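Local coordinates for attaching and effacing protein, pathogenesis factor (PDB 4E9L) that probably acts as a surface adhesin of the intimin/invasin family, helping Escherichia coli attach to host cells, this piece being part of its chain of immunoglobulin-like domains, at residues A291-A303 against E315-V328. Residues are numbered along the deposited sequence; the frame is centred on the assembly and turned at random.
Sequences AGEMSSANSTLVA and ELTFTMKDAYGNPV
T300 and V302 pair with T319 and T317 as the hydrogen-bonded positions of an antiparallel hairpin at the edge of a four-stranded sheet, while 291-295, leading out of the preceding domain, packs on the D322 turn. The axes of 300-303 and 315-319 approach to 4.7 Å, their N-to-C directions 164° apart, close to antiparallel. T300 and T319 exchange N-H...O bonds in both directions, and V302 and T317 do the same. The side chains of T300 and T319 lie side by side, and a water joins their hydroxyls to T317 O. On the other face L301 CD1 lies 3.8 Å from F318 CB, the two side chains crossing at about a right angle, and L391 lies against L301, A303 and L316.

Next to T300 in sequence, S299 OG accepts from K321 N (3.0 Å) and donates to S295 O, tying the S296-S299 turn to 315-328. The straight bond from S295 N to K321 O (2.9 Å, 170°) continues the link. M294, bent at chi2 and chi3, brings CE 3.6 Å from M320 SD and to the edge of the F318 ring near CZ.

At the domain entrance the D322 carboxylate, its CG set between backbone N and carbonyl carbon (chi1 72°), is gripped by four N-H groups. OD2 takes G292 N (2.7 Å) with its anti lone pair and N326 ND2 with its syn one; OD1 is met from opposite faces by Y324 N and N326 N, which should hold the group's rotation. N298 ND2 donates to D322 O (2.9 Å), which lies close to the plane of the N298 amide. N326 ND2 also bonds G264 O, joining this turn to the preceding domain. An Asx turn at D322 beside an edge-strand hairpin, held to the incoming 291-295, is consistent with the interdomain end of an immunoglobulin-like beta-sandwich of the invasin type.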
loop_
_atom_site.group_PDB
_atom_site.type_symbol
_atom_site.label_atom_id
_atom_site.label_comp_id
_atom_site.label_asym_id
_atom_site.label_seq_id
_atom_site.Cartn_x
_atom_site.Cartn_y
_atom_site.Cartn_z
ATOM N N ALA A 291 20.831 3.992 -4.870
ATOM C CA ALA A 291 21.842 3.156 -4.208
ATOM C C ALA A 291 21.455 2.778 -2.784
ATOM O O ALA A 291 20.753 3.535 -2.098
ATOM C CB ALA A 291 23.219 3.839 -4.228
ATOM N N GLY A 292 21.918 1.609 -2.344
ATOM C CA GLY A 292 21.656 1.146 -0.989
ATOM C C GLY A 292 22.421 1.961 0.044
ATOM O O GLY A 292 23.129 2.930 -0.298
ATOM N N GLU A 293 22.264 1.586 1.321
ATOM C CA GLU A 293 22.987 2.185 2.452
ATOM C C GLU A 293 24.485 2.105 2.099
ATOM O O GLU A 293 24.930 1.084 1.559
ATOM C CB GLU A 293 22.738 1.317 3.712
ATOM C CG GLU A 293 23.255 1.910 5.019
ATOM C CD GLU A 293 22.855 1.189 6.301
ATOM O OE1 GLU A 293 22.307 0.063 6.219
ATOM O OE2 GLU A 293 23.095 1.752 7.394
ATOM N N MET A 294 25.253 3.153 2.397
ATOM C CA MET A 294 26.677 3.101 2.072
ATOM C C MET A 294 27.415 1.939 2.757
ATOM O O MET A 294 27.067 1.522 3.865
ATOM C CB MET A 294 27.370 4.461 2.222
ATOM C CG MET A 294 27.732 4.833 3.626
ATOM S SD MET A 294 29.445 4.383 4.025
ATOM C CE MET A 294 30.316 5.212 2.723
ATOM N N SER A 295 28.374 1.381 2.045
ATOM C CA SER A 295 29.192 0.288 2.522
ATOM C C SER A 295 30.601 0.866 2.726
ATOM O O SER A 295 31.240 1.343 1.772
ATOM C CB SER A 295 29.193 -0.857 1.511
ATOM O OG SER A 295 30.334 -1.688 1.644
ATOM N N SER A 296 31.063 0.858 3.970
ATOM C CA SER A 296 32.398 1.380 4.256
ATOM C C SER A 296 33.464 0.494 3.598
ATOM O O SER A 296 34.435 1.025 3.081
ATOM C CB SER A 296 32.619 1.522 5.757
ATOM O OG SER A 296 32.475 0.254 6.364
ATOM N N ALA A 297 33.213 -0.828 3.498
ATOM C CA ALA A 297 34.122 -1.777 2.833
ATOM C C ALA A 297 34.334 -1.492 1.328
ATOM O O ALA A 297 35.429 -1.709 0.813
ATOM C CB ALA A 297 33.609 -3.202 3.022
ATOM N N ASN A 298 33.311 -0.967 0.638
ATOM C CA ASN A 298 33.358 -0.693 -0.807
ATOM C C ASN A 298 33.697 0.763 -1.109
ATOM O O ASN A 298 33.797 1.157 -2.270
ATOM C CB ASN A 298 32.005 -1.064 -1.443
ATOM C CG ASN A 298 31.766 -2.553 -1.510
ATOM O OD1 ASN A 298 32.676 -3.352 -1.305
ATOM N ND2 ASN A 298 30.568 -2.959 -1.898
ATOM N N SER A 299 33.843 1.566 -0.066
ATOM C CA SER A 299 34.102 2.992 -0.226
ATOM C C SER A 299 35.577 3.295 -0.014
ATOM O O SER A 299 36.254 2.505 0.652
ATOM C CB SER A 299 33.203 3.777 0.713
ATOM O OG SER A 299 31.848 3.600 0.308
ATOM N N THR A 300 36.101 4.378 -0.637
ATOM C CA THR A 300 37.534 4.726 -0.535
ATOM C C THR A 300 37.757 6.218 -0.315
ATOM O O THR A 300 36.991 7.030 -0.792
ATOM C CB THR A 300 38.327 4.282 -1.799
ATOM O OG1 THR A 300 37.846 4.968 -2.960
ATOM C CG2 THR A 300 38.305 2.765 -2.038
ATOM N N LEU A 301 38.864 6.569 0.360
ATOM C CA LEU A 301 39.281 7.937 0.575
ATOM C C LEU A 301 40.762 8.018 0.243
ATOM O O LEU A 301 41.544 7.253 0.798
ATOM C CB LEU A 301 39.044 8.392 2.034
ATOM C CG LEU A 301 39.473 9.854 2.324
ATOM C CD1 LEU A 301 38.586 10.871 1.535
ATOM C CD2 LEU A 301 39.435 10.156 3.801
ATOM N N VAL A 302 41.141 8.914 -0.665
ATOM C CA VAL A 302 42.550 9.165 -1.046
ATOM C C VAL A 302 42.813 10.681 -0.954
ATOM O O VAL A 302 41.864 11.454 -1.008
ATOM C CB VAL A 302 42.914 8.613 -2.468
ATOM C CG1 VAL A 302 42.722 7.095 -2.556
ATOM C CG2 VAL A 302 42.121 9.310 -3.573
ATOM N N ALA A 303 44.096 11.094 -0.896
ATOM C CA ALA A 303 44.528 12.486 -0.901
ATOM C C ALA A 303 45.466 12.637 -2.092
ATOM O O ALA A 303 45.960 11.616 -2.570
ATOM C CB ALA A 303 45.268 12.801 0.404
ATOM N N GLU A 315 43.929 17.890 -1.614
ATOM C CA GLU A 315 42.601 17.551 -2.104
ATOM C C GLU A 315 42.262 16.121 -1.659
ATOM O O GLU A 315 43.080 15.221 -1.831
ATOM C CB GLU A 315 42.600 17.625 -3.644
ATOM C CG GLU A 315 41.236 17.432 -4.251
ATOM C CD GLU A 315 41.247 17.263 -5.759
ATOM O OE1 GLU A 315 41.730 16.211 -6.245
ATOM O OE2 GLU A 315 40.740 18.174 -6.453
ATOM N N LEU A 316 41.056 15.917 -1.108
ATOM C CA LEU A 316 40.564 14.608 -0.679
ATOM C C LEU A 316 39.577 14.147 -1.733
ATOM O O LEU A 316 38.757 14.955 -2.182
ATOM C CB LEU A 316 39.824 14.706 0.697
ATOM C CG LEU A 316 40.660 15.180 1.884
ATOM C CD1 LEU A 316 39.830 15.142 3.179
ATOM C CD2 LEU A 316 41.975 14.382 2.009
ATOM N N THR A 317 39.649 12.865 -2.132
ATOM C CA THR A 317 38.703 12.263 -3.084
ATOM C C THR A 317 38.044 11.086 -2.398
ATOM O O THR A 317 38.708 10.100 -2.062
ATOM C CB THR A 317 39.351 11.896 -4.439
ATOM O OG1 THR A 317 39.909 13.068 -5.024
ATOM C CG2 THR A 317 38.323 11.316 -5.436
ATOM N N PHE A 318 36.735 11.219 -2.152
ATOM C CA PHE A 318 35.941 10.225 -1.459
ATOM C C PHE A 318 34.976 9.552 -2.430
ATOM O O PHE A 318 34.146 10.233 -3.026
ATOM C CB PHE A 318 35.236 10.853 -0.243
ATOM C CG PHE A 318 34.266 9.937 0.464
ATOM C CD1 PHE A 318 34.695 8.732 1.019
ATOM C CD2 PHE A 318 32.913 10.250 0.528
ATOM C CE1 PHE A 318 33.792 7.869 1.645
ATOM C CE2 PHE A 318 32.003 9.374 1.144
ATOM C CZ PHE A 318 32.452 8.184 1.686
ATOM N N THR A 319 35.141 8.213 -2.636
ATOM C CA THR A 319 34.303 7.427 -3.558
ATOM C C THR A 319 33.385 6.600 -2.700
ATOM O O THR A 319 33.846 5.795 -1.898
ATOM C CB THR A 319 35.162 6.566 -4.497
ATOM O OG1 THR A 319 35.939 7.446 -5.299
ATOM C CG2 THR A 319 34.318 5.649 -5.406
ATOM N N MET A 320 32.096 6.820 -2.846
ATOM C CA MET A 320 31.136 6.140 -2.010
ATOM C C MET A 320 30.300 5.120 -2.788
ATOM O O MET A 320 29.680 5.452 -3.801
ATOM C CB MET A 320 30.277 7.191 -1.296
ATOM C CG MET A 320 29.158 6.624 -0.498
ATOM S SD MET A 320 28.577 7.722 0.807
ATOM C CE MET A 320 28.047 9.132 -0.091
ATOM N N LYS A 321 30.307 3.875 -2.308
ATOM C CA LYS A 321 29.505 2.814 -2.912
ATOM C C LYS A 321 28.632 2.086 -1.867
ATOM O O LYS A 321 28.957 2.101 -0.674
ATOM C CB LYS A 321 30.415 1.808 -3.614
ATOM C CG LYS A 321 31.028 2.328 -4.910
ATOM C CD LYS A 321 31.830 1.233 -5.608
ATOM C CE LYS A 321 32.661 1.767 -6.758
ATOM N NZ LYS A 321 33.914 2.384 -6.277
ATOM N N ASP A 322 27.578 1.398 -2.342
ATOM C CA ASP A 322 26.703 0.564 -1.500
ATOM C C ASP A 322 27.265 -0.880 -1.466
ATOM O O ASP A 322 28.356 -1.124 -2.011
ATOM C CB ASP A 322 25.225 0.660 -1.953
ATOM C CG ASP A 322 24.839 -0.033 -3.257
ATOM O OD1 ASP A 322 25.705 -0.706 -3.859
ATOM O OD2 ASP A 322 23.666 0.084 -3.664
ATOM N N ALA A 323 26.549 -1.828 -0.832
ATOM C CA ALA A 323 26.980 -3.226 -0.695
ATOM C C ALA A 323 27.063 -3.990 -2.012
ATOM O O ALA A 323 27.714 -5.043 -2.078
ATOM C CB ALA A 323 26.082 -3.964 0.296
ATOM N N TYR A 324 26.455 -3.436 -3.069
ATOM C CA TYR A 324 26.418 -4.027 -4.407
ATOM C C TYR A 324 27.397 -3.383 -5.382
ATOM O O TYR A 324 27.476 -3.823 -6.521
ATOM C CB TYR A 324 24.997 -3.906 -4.993
ATOM C CG TYR A 324 23.919 -4.404 -4.062
ATOM C CD1 TYR A 324 23.639 -5.766 -3.953
ATOM C CD2 TYR A 324 23.162 -3.515 -3.305
ATOM C CE1 TYR A 324 22.617 -6.229 -3.120
ATOM C CE2 TYR A 324 22.155 -3.966 -2.454
ATOM C CZ TYR A 324 21.873 -5.324 -2.379
ATOM O OH TYR A 324 20.876 -5.770 -1.541
ATOM N N GLY A 325 28.091 -2.337 -4.945
ATOM C CA GLY A 325 29.027 -1.589 -5.779
ATOM C C GLY A 325 28.380 -0.410 -6.484
ATOM O O GLY A 325 29.032 0.236 -7.307
ATOM N N ASN A 326 27.077 -0.110 -6.189
ATOM C CA ASN A 326 26.424 1.037 -6.837
ATOM C C ASN A 326 27.007 2.338 -6.277
ATOM O O ASN A 326 27.115 2.473 -5.053
ATOM C CB ASN A 326 24.908 1.049 -6.603
ATOM C CG ASN A 326 24.203 -0.126 -7.220
ATOM O OD1 ASN A 326 24.308 -0.383 -8.427
ATOM N ND2 ASN A 326 23.472 -0.861 -6.408
ATOM N N PRO A 327 27.297 3.336 -7.139
ATOM C CA PRO A 327 27.769 4.634 -6.613
ATOM C C PRO A 327 26.677 5.332 -5.790
ATOM O O PRO A 327 25.508 5.343 -6.183
ATOM C CB PRO A 327 28.148 5.426 -7.870
ATOM C CG PRO A 327 27.430 4.778 -8.993
ATOM C CD PRO A 327 27.170 3.337 -8.617
ATOM N N VAL A 328 27.043 5.840 -4.604
ATOM C CA VAL A 328 26.097 6.529 -3.736
ATOM C C VAL A 328 26.114 8.027 -4.091
ATOM O O VAL A 328 27.040 8.756 -3.729
ATOM C CB VAL A 328 26.268 6.226 -2.227
ATOM C CG1 VAL A 328 25.257 7.031 -1.390
ATOM C CG2 VAL A 328 26.136 4.732 -1.953
HETATM O O HOH W 1 24.101 -1.272 0.628
HETATM O O HOH W 2 35.309 2.656 -3.790
HETATM O O HOH W 3 38.317 7.895 -3.631
#